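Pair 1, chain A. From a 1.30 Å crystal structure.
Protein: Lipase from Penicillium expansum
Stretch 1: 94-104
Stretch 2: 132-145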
# COMPACT_ATOMS: atom_id res chain seq x y z
N LYS A 94 4.29 -17.40 4.31
CA LYS A 94 5.61 -16.83 4.53
C LYS A 94 5.67 -15.46 3.87
O LYS A 94 5.17 -15.29 2.76
CB LYS A 94 6.69 -17.73 3.91
CG LYS A 94 6.75 -19.15 4.47
CD LYS A 94 7.23 -19.15 5.90
CE LYS A 94 7.28 -20.57 6.47
NZ LYS A 94 8.33 -21.39 5.80
N ILE A 95 6.37 -14.54 4.52
CA ILE A 95 6.52 -13.17 4.03
C ILE A 95 8.00 -12.81 4.12
O ILE A 95 8.72 -13.29 5.00
CB ILE A 95 5.70 -12.17 4.92
CG1 ILE A 95 4.21 -12.54 4.90
CG2 ILE A 95 5.92 -10.74 4.47
CD1 ILE A 95 3.36 -11.69 5.87
N MET A 96 8.46 -11.96 3.21
CA MET A 96 9.85 -11.57 3.26
C MET A 96 10.17 -10.76 4.51
O MET A 96 9.40 -9.87 4.92
CB MET A 96 10.23 -10.81 1.98
CG MET A 96 9.43 -9.54 1.72
SD MET A 96 9.77 -8.81 0.09
CE MET A 96 11.28 -7.95 0.44
N ARG A 97 11.34 -11.00 5.10
CA ARG A 97 11.72 -10.32 6.32
C ARG A 97 11.81 -8.81 6.09
O ARG A 97 11.54 -8.01 6.99
CB ARG A 97 13.05 -10.86 6.86
CG ARG A 97 13.43 -10.26 8.19
CD ARG A 97 14.78 -10.76 8.70
NE ARG A 97 14.74 -12.16 9.09
CZ ARG A 97 15.45 -13.12 8.51
NH1 ARG A 97 16.23 -12.83 7.48
NH2 ARG A 97 15.40 -14.36 8.97
N GLY A 98 12.27 -8.41 4.91
CA GLY A 98 12.42 -6.99 4.61
C GLY A 98 11.15 -6.17 4.62
O GLY A 98 11.22 -4.94 4.61
N VAL A 99 9.99 -6.82 4.64
CA VAL A 99 8.71 -6.13 4.84
C VAL A 99 8.10 -6.47 6.19
O VAL A 99 7.59 -5.59 6.88
CB VAL A 99 7.73 -6.42 3.69
CG1 VAL A 99 6.38 -5.73 3.93
CG2 VAL A 99 8.34 -5.96 2.38
N HIS A 100 8.15 -7.74 6.60
CA HIS A 100 7.65 -8.09 7.93
C HIS A 100 8.36 -7.35 9.04
O HIS A 100 7.70 -6.92 10.01
CB HIS A 100 7.72 -9.60 8.15
CG HIS A 100 7.29 -10.03 9.52
ND1 HIS A 100 5.96 -10.19 9.88
CD2 HIS A 100 8.00 -10.15 10.66
CE1 HIS A 100 5.90 -10.52 11.16
NE2 HIS A 100 7.13 -10.57 11.64
N ARG A 101 9.67 -7.21 8.95
CA ARG A 101 10.40 -6.55 10.02
C ARG A 101 9.95 -5.09 10.25
O ARG A 101 9.60 -4.73 11.38
CB ARG A 101 11.91 -6.65 9.83
CG ARG A 101 12.72 -6.08 10.98
CD ARG A 101 14.12 -6.72 11.02
NE ARG A 101 15.00 -6.00 11.94
CZ ARG A 101 15.71 -4.94 11.60
NH1 ARG A 101 15.73 -4.52 10.34
NH2 ARG A 101 16.48 -4.33 12.50
N PRO A 102 9.99 -4.25 9.21
CA PRO A 102 9.51 -2.87 9.43
C PRO A 102 8.04 -2.81 9.83
O PRO A 102 7.70 -2.04 10.71
CB PRO A 102 9.76 -2.18 8.09
CG PRO A 102 9.97 -3.30 7.08
CD PRO A 102 10.61 -4.41 7.89
N TRP A 103 7.17 -3.61 9.21
CA TRP A 103 5.76 -3.56 9.64
C TRP A 103 5.61 -3.94 11.12
O TRP A 103 4.91 -3.28 11.88
CB TRP A 103 4.87 -4.44 8.78
CG TRP A 103 3.45 -4.36 9.21
CD1 TRP A 103 2.79 -5.24 10.05
CD2 TRP A 103 2.61 -3.19 9.13
NE1 TRP A 103 1.59 -4.70 10.45
CE2 TRP A 103 1.44 -3.47 9.86
CE3 TRP A 103 2.72 -1.96 8.45
CZ2 TRP A 103 0.41 -2.54 10.00
CZ3 TRP A 103 1.68 -1.05 8.55
CH2 TRP A 103 0.52 -1.36 9.31
N SER A 104 6.27 -5.03 11.53
CA SER A 104 6.12 -5.52 12.89
C SER A 104 6.62 -4.50 13.91
O SER A 104 6.08 -4.42 15.01
CB SER A 104 6.84 -6.86 13.05
OG SER A 104 8.24 -6.68 13.02
N SER A 132 5.59 2.33 -3.22
CA SER A 132 6.88 1.64 -3.26
C SER A 132 7.01 0.72 -2.03
O SER A 132 6.13 -0.13 -1.84
CB SER A 132 8.03 2.64 -3.44
OG SER A 132 9.25 1.93 -3.67
N LEU A 133 8.05 0.85 -1.22
CA LEU A 133 8.09 0.11 0.04
C LEU A 133 6.85 0.41 0.88
O LEU A 133 6.36 -0.47 1.59
CB LEU A 133 9.36 0.43 0.83
CG LEU A 133 9.45 -0.21 2.24
CD1 LEU A 133 9.47 -1.74 2.21
CD2 LEU A 133 10.66 0.32 3.03
N GLY A 134 6.37 1.66 0.83
CA GLY A 134 5.11 2.00 1.48
C GLY A 134 3.92 1.21 0.96
O GLY A 134 2.97 0.94 1.70
N GLY A 135 3.94 0.86 -0.32
CA GLY A 135 2.94 -0.03 -0.90
C GLY A 135 3.08 -1.48 -0.47
O GLY A 135 2.10 -2.13 -0.12
N ALA A 136 4.33 -1.94 -0.37
CA ALA A 136 4.57 -3.28 0.17
C ALA A 136 4.09 -3.33 1.62
O ALA A 136 3.47 -4.32 2.05
CB ALA A 136 6.06 -3.65 0.05
N LEU A 137 4.38 -2.28 2.39
CA LEU A 137 3.89 -2.21 3.76
C LEU A 137 2.36 -2.22 3.81
O LEU A 137 1.77 -2.86 4.68
CB LEU A 137 4.45 -0.99 4.50
CG LEU A 137 5.96 -1.05 4.79
CD1 LEU A 137 6.52 0.34 5.12
CD2 LEU A 137 6.24 -2.05 5.90
N THR A 138 1.72 -1.51 2.88
CA THR A 138 0.27 -1.46 2.81
C THR A 138 -0.31 -2.84 2.52
O THR A 138 -1.41 -3.17 3.01
CB THR A 138 -0.15 -0.45 1.73
OG1 THR A 138 0.20 0.86 2.15
CG2 THR A 138 -1.65 -0.47 1.46
N SER A 139 0.42 -3.69 1.80
CA SER A 139 -0.08 -5.03 1.52
C SER A 139 -0.13 -5.91 2.77
O SER A 139 -0.97 -6.82 2.84
CB SER A 139 0.69 -5.69 0.37
OG SER A 139 1.96 -6.17 0.76
N ILE A 140 0.72 -5.63 3.75
CA ILE A 140 0.58 -6.28 5.05
C ILE A 140 -0.38 -5.52 5.95
O ILE A 140 -1.18 -6.16 6.66
CB ILE A 140 1.96 -6.56 5.72
CG1 ILE A 140 1.76 -7.29 7.06
CG2 ILE A 140 2.83 -5.33 5.82
CD1 ILE A 140 1.11 -8.67 6.93
N ALA A 141 -0.37 -4.18 5.91
CA ALA A 141 -1.37 -3.41 6.66
C ALA A 141 -2.80 -3.83 6.38
O ALA A 141 -3.63 -3.90 7.30
CB ALA A 141 -1.21 -1.91 6.38
N HIS A 142 -3.09 -4.15 5.13
CA HIS A 142 -4.42 -4.59 4.75
C HIS A 142 -4.87 -5.80 5.58
O HIS A 142 -5.97 -5.83 6.14
CB HIS A 142 -4.44 -4.94 3.26
CG HIS A 142 -5.78 -5.38 2.77
ND1 HIS A 142 -6.81 -4.50 2.56
CD2 HIS A 142 -6.26 -6.62 2.48
CE1 HIS A 142 -7.88 -5.18 2.17
NE2 HIS A 142 -7.56 -6.46 2.08
N VAL A 143 -3.99 -6.79 5.68
CA VAL A 143 -4.27 -8.00 6.45
C VAL A 143 -4.28 -7.72 7.96
O VAL A 143 -5.17 -8.18 8.67
CB VAL A 143 -3.24 -9.10 6.12
CG1 VAL A 143 -3.37 -10.29 7.06
CG2 VAL A 143 -3.41 -9.56 4.68
N ALA A 144 -3.39 -6.87 8.44
CA ALA A 144 -3.37 -6.49 9.85
C ALA A 144 -4.69 -5.84 10.24
O ALA A 144 -5.22 -6.10 11.33
CB ALA A 144 -2.21 -5.53 10.13
N LEU A 145 -5.16 -4.90 9.44
CA LEU A 145 -6.41 -4.21 9.73
C LEU A 145 -7.62 -5.13 9.60
O LEU A 145 -8.55 -5.06 10.41
CB LEU A 145 -6.55 -2.96 8.84
CG LEU A 145 -5.51 -1.86 9.04
CD1 LEU A 145 -5.64 -0.84 7.92
CD2 LEU A 145 -5.67 -1.19 10.42

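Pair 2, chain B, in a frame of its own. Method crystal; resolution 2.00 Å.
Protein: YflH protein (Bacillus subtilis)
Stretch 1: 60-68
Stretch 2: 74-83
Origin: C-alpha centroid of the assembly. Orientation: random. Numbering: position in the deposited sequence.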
# COMPACT_ATOMS: atom_id res chain seq x y z
N LEU B 60 4.57 9.63 -9.74
CA LEU B 60 4.64 8.81 -8.54
C LEU B 60 5.46 7.54 -8.81
O LEU B 60 6.15 7.05 -7.92
CB LEU B 60 3.22 8.45 -8.05
CG LEU B 60 2.42 9.65 -7.50
CD1 LEU B 60 1.07 9.20 -6.97
CD2 LEU B 60 3.22 10.31 -6.38
N GLY B 61 5.38 7.03 -10.04
CA GLY B 61 6.15 5.85 -10.40
C GLY B 61 7.64 6.15 -10.34
O GLY B 61 8.42 5.37 -9.78
N ASP B 62 8.03 7.29 -10.92
CA ASP B 62 9.43 7.71 -10.89
C ASP B 62 9.87 7.88 -9.44
O ASP B 62 10.99 7.54 -9.08
CB ASP B 62 9.63 9.02 -11.65
CG ASP B 62 9.47 8.86 -13.16
OD1 ASP B 62 9.56 7.72 -13.66
OD2 ASP B 62 9.28 9.89 -13.85
N TYR B 63 8.97 8.41 -8.61
CA TYR B 63 9.26 8.61 -7.19
C TYR B 63 9.60 7.27 -6.51
O TYR B 63 10.63 7.14 -5.85
CB TYR B 63 8.05 9.26 -6.50
CG TYR B 63 7.96 9.02 -5.01
CD1 TYR B 63 8.95 9.49 -4.13
CD2 TYR B 63 6.90 8.30 -4.47
CE1 TYR B 63 8.86 9.25 -2.76
CE2 TYR B 63 6.80 8.06 -3.11
CZ TYR B 63 7.78 8.54 -2.26
OH TYR B 63 7.68 8.28 -0.91
N LEU B 64 8.72 6.29 -6.69
CA LEU B 64 8.96 4.98 -6.09
C LEU B 64 10.21 4.34 -6.70
O LEU B 64 10.92 3.60 -6.02
CB LEU B 64 7.72 4.09 -6.27
CG LEU B 64 6.51 4.59 -5.45
CD1 LEU B 64 5.26 3.80 -5.80
CD2 LEU B 64 6.82 4.46 -3.96
N ALA B 65 10.49 4.63 -7.96
CA ALA B 65 11.66 4.06 -8.63
C ALA B 65 12.98 4.56 -8.02
O ALA B 65 14.03 3.97 -8.24
CB ALA B 65 11.62 4.37 -10.13
N LYS B 66 12.91 5.65 -7.26
CA LYS B 66 14.10 6.21 -6.62
C LYS B 66 14.59 5.36 -5.46
O LYS B 66 15.76 5.42 -5.08
CB LYS B 66 13.81 7.62 -6.11
CG LYS B 66 13.64 8.66 -7.20
CD LYS B 66 13.27 10.02 -6.60
CE LYS B 66 13.30 11.12 -7.64
NZ LYS B 66 12.47 10.77 -8.83
N HIS B 67 13.68 4.57 -4.89
CA HIS B 67 14.00 3.73 -3.76
C HIS B 67 14.53 4.56 -2.58
O HIS B 67 15.54 4.21 -1.97
CB HIS B 67 15.03 2.66 -4.16
CG HIS B 67 14.53 1.71 -5.20
ND1 HIS B 67 13.45 0.87 -4.98
CD2 HIS B 67 14.94 1.47 -6.47
CE1 HIS B 67 13.22 0.16 -6.07
NE2 HIS B 67 14.11 0.51 -6.99
N GLU B 68 13.85 5.65 -2.28
CA GLU B 68 14.23 6.51 -1.17
C GLU B 68 14.02 5.77 0.15
O GLU B 68 13.09 4.96 0.28
CB GLU B 68 13.39 7.79 -1.18
CG GLU B 68 13.57 8.63 -2.44
CD GLU B 68 12.82 9.95 -2.38
OE1 GLU B 68 12.90 10.72 -3.36
OE2 GLU B 68 12.15 10.21 -1.36
N GLU B 74 4.00 4.05 6.03
CA GLU B 74 3.40 4.23 4.72
C GLU B 74 4.44 3.96 3.63
O GLU B 74 4.22 3.16 2.71
CB GLU B 74 2.86 5.66 4.56
CG GLU B 74 1.53 5.93 5.26
CD GLU B 74 1.67 6.26 6.74
OE1 GLU B 74 2.78 6.12 7.30
OE2 GLU B 74 0.64 6.65 7.35
N GLU B 75 5.58 4.62 3.76
CA GLU B 75 6.65 4.49 2.78
C GLU B 75 7.28 3.10 2.77
O GLU B 75 7.69 2.61 1.71
CB GLU B 75 7.70 5.56 3.04
CG GLU B 75 7.20 6.95 2.66
CD GLU B 75 8.10 8.07 3.16
OE1 GLU B 75 9.28 7.80 3.49
OE2 GLU B 75 7.62 9.21 3.20
N MSE B 76 7.35 2.48 3.94
CA MSE B 76 7.91 1.15 4.05
C MSE B 76 7.02 0.17 3.28
O MSE B 76 7.51 -0.63 2.49
CB MSE B 76 8.00 0.73 5.51
CG MSE B 76 8.61 -0.62 5.69
SE MSE B 76 10.46 -0.66 5.08
CE MSE B 76 11.22 -1.29 6.73
N LEU B 77 5.71 0.23 3.51
CA LEU B 77 4.80 -0.67 2.80
C LEU B 77 4.88 -0.42 1.29
O LEU B 77 4.95 -1.37 0.51
CB LEU B 77 3.36 -0.47 3.29
CG LEU B 77 2.28 -1.34 2.61
CD1 LEU B 77 2.59 -2.80 2.84
CD2 LEU B 77 0.89 -1.01 3.17
N LEU B 78 4.87 0.84 0.87
CA LEU B 78 4.93 1.15 -0.56
C LEU B 78 6.16 0.57 -1.24
O LEU B 78 6.05 -0.01 -2.32
CB LEU B 78 4.91 2.65 -0.81
CG LEU B 78 3.54 3.31 -0.94
CD1 LEU B 78 3.73 4.79 -1.30
CD2 LEU B 78 2.72 2.59 -2.03
N GLN B 79 7.32 0.74 -0.62
CA GLN B 79 8.55 0.23 -1.21
C GLN B 79 8.57 -1.29 -1.27
O GLN B 79 9.06 -1.87 -2.23
CB GLN B 79 9.78 0.73 -0.44
CG GLN B 79 10.09 2.21 -0.66
CD GLN B 79 10.32 2.58 -2.12
OE1 GLN B 79 10.92 1.82 -2.89
NE2 GLN B 79 9.85 3.76 -2.51
N GLU B 80 8.05 -1.94 -0.23
CA GLU B 80 8.00 -3.40 -0.20
C GLU B 80 7.04 -3.92 -1.28
O GLU B 80 7.32 -4.94 -1.92
CB GLU B 80 7.56 -3.89 1.18
CG GLU B 80 8.63 -3.79 2.26
CD GLU B 80 9.87 -4.62 1.94
OE1 GLU B 80 9.73 -5.77 1.47
OE2 GLU B 80 10.99 -4.13 2.17
N LEU B 81 5.93 -3.23 -1.48
CA LEU B 81 4.97 -3.62 -2.51
C LEU B 81 5.61 -3.45 -3.88
O LEU B 81 5.50 -4.31 -4.75
CB LEU B 81 3.70 -2.75 -2.44
CG LEU B 81 2.70 -3.09 -1.33
CD1 LEU B 81 1.61 -2.00 -1.21
CD2 LEU B 81 2.06 -4.44 -1.65
N TRP B 82 6.31 -2.33 -4.06
CA TRP B 82 6.97 -2.02 -5.32
C TRP B 82 8.02 -3.07 -5.66
O TRP B 82 8.20 -3.42 -6.83
CB TRP B 82 7.64 -0.64 -5.22
CG TRP B 82 7.94 0.02 -6.52
CD1 TRP B 82 9.17 0.22 -7.08
CD2 TRP B 82 6.99 0.64 -7.40
NE1 TRP B 82 9.04 0.93 -8.25
CE2 TRP B 82 7.72 1.20 -8.47
CE3 TRP B 82 5.60 0.77 -7.38
CZ2 TRP B 82 7.10 1.89 -9.52
CZ3 TRP B 82 4.98 1.46 -8.43
CH2 TRP B 82 5.73 2.01 -9.48
N SER B 83 8.72 -3.56 -4.64
CA SER B 83 9.78 -4.54 -4.85
C SER B 83 9.29 -5.91 -5.33
O SER B 83 10.08 -6.68 -5.88
CB SER B 83 10.60 -4.71 -3.56
OG SER B 83 9.91 -5.51 -2.62
O HOH W 1 11.15 -0.87 -3.73

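Pair 1 and pair 2 each pack two helical segments at a steep angle, and the two arrangements superpose with an RMSD of 0.9 Å over 14 central residues. In pair 1 the axes cross at -69° and approach to 9.6 Å; in pair 2 they cross at -91° and stay 10.8 Å apart. Such steep crossings confine the contact to a small patch, yet the buried area is nearly the same, 488 and 483 Å².

The crossing is centred on matched residues. Val A99 coincides with Leu B64, and Leu A137 with Gln B79; these are also the residues of closest backbone approach, with CA of Val A99 6.3 Å from CA of Leu A137 and CA of Leu B64 6.8 Å from CA of Gln B79. Both Val A99 and Leu B64 point toward the opposing helix. Val A99 sits as a knob among Leu A133, Ala A136, Leu A137 and Ile A140, with its CG2 4.0 Å from CB of Ala A136 and its CG1 4.0 Å from CG2 of Ile A140. In pair 2 the position of Ala A136 is taken by Leu B78, and the longer Leu B64 meets it with CD2 4.1 Å from CD1 of Leu B78. Thus a valine over an alanine is replaced by a leucine against a leucine, alongside the wider axis separation.

The aromatic anchor comes from opposite partners. In pair 1, Trp A103 on the first stretch buries 118 Å² and inserts among Leu A137, Ile A140, Ala A141 and Ala A144. The indole of Trp A103 approaches Ala A141, its CH2 lying 3.4 Å from CB of Ala A141, while CG1 of Ile A140 lies over a ring face, 4.1 Å from the centroid of the five-membered ring of Trp A103. In pair 2 the tryptophan is on the second stretch: Trp B82 occupies the position of Ile A140, and Leu B64 covers one face of its ring, with CB 3.7 Å from the five-membered ring centroid and CD1 3.4 Å from CE3 of Trp B82.

The matched pair Pro A102 and His B67 marks a change in chemistry. CG of Pro A102 packs 4.1 Å from CD2 of Leu A137, and no hydrogen bond joins the stretches of pair 1. His B67, with positive phi after its helix, instead makes a weak hydrogen bond from ND1 to OE1 of Gln B79 (3.4 Å). A water bridges the same two residues, accepting a weak bond from ND1 of His B67 and donating to both O and OE1 of Gln B79.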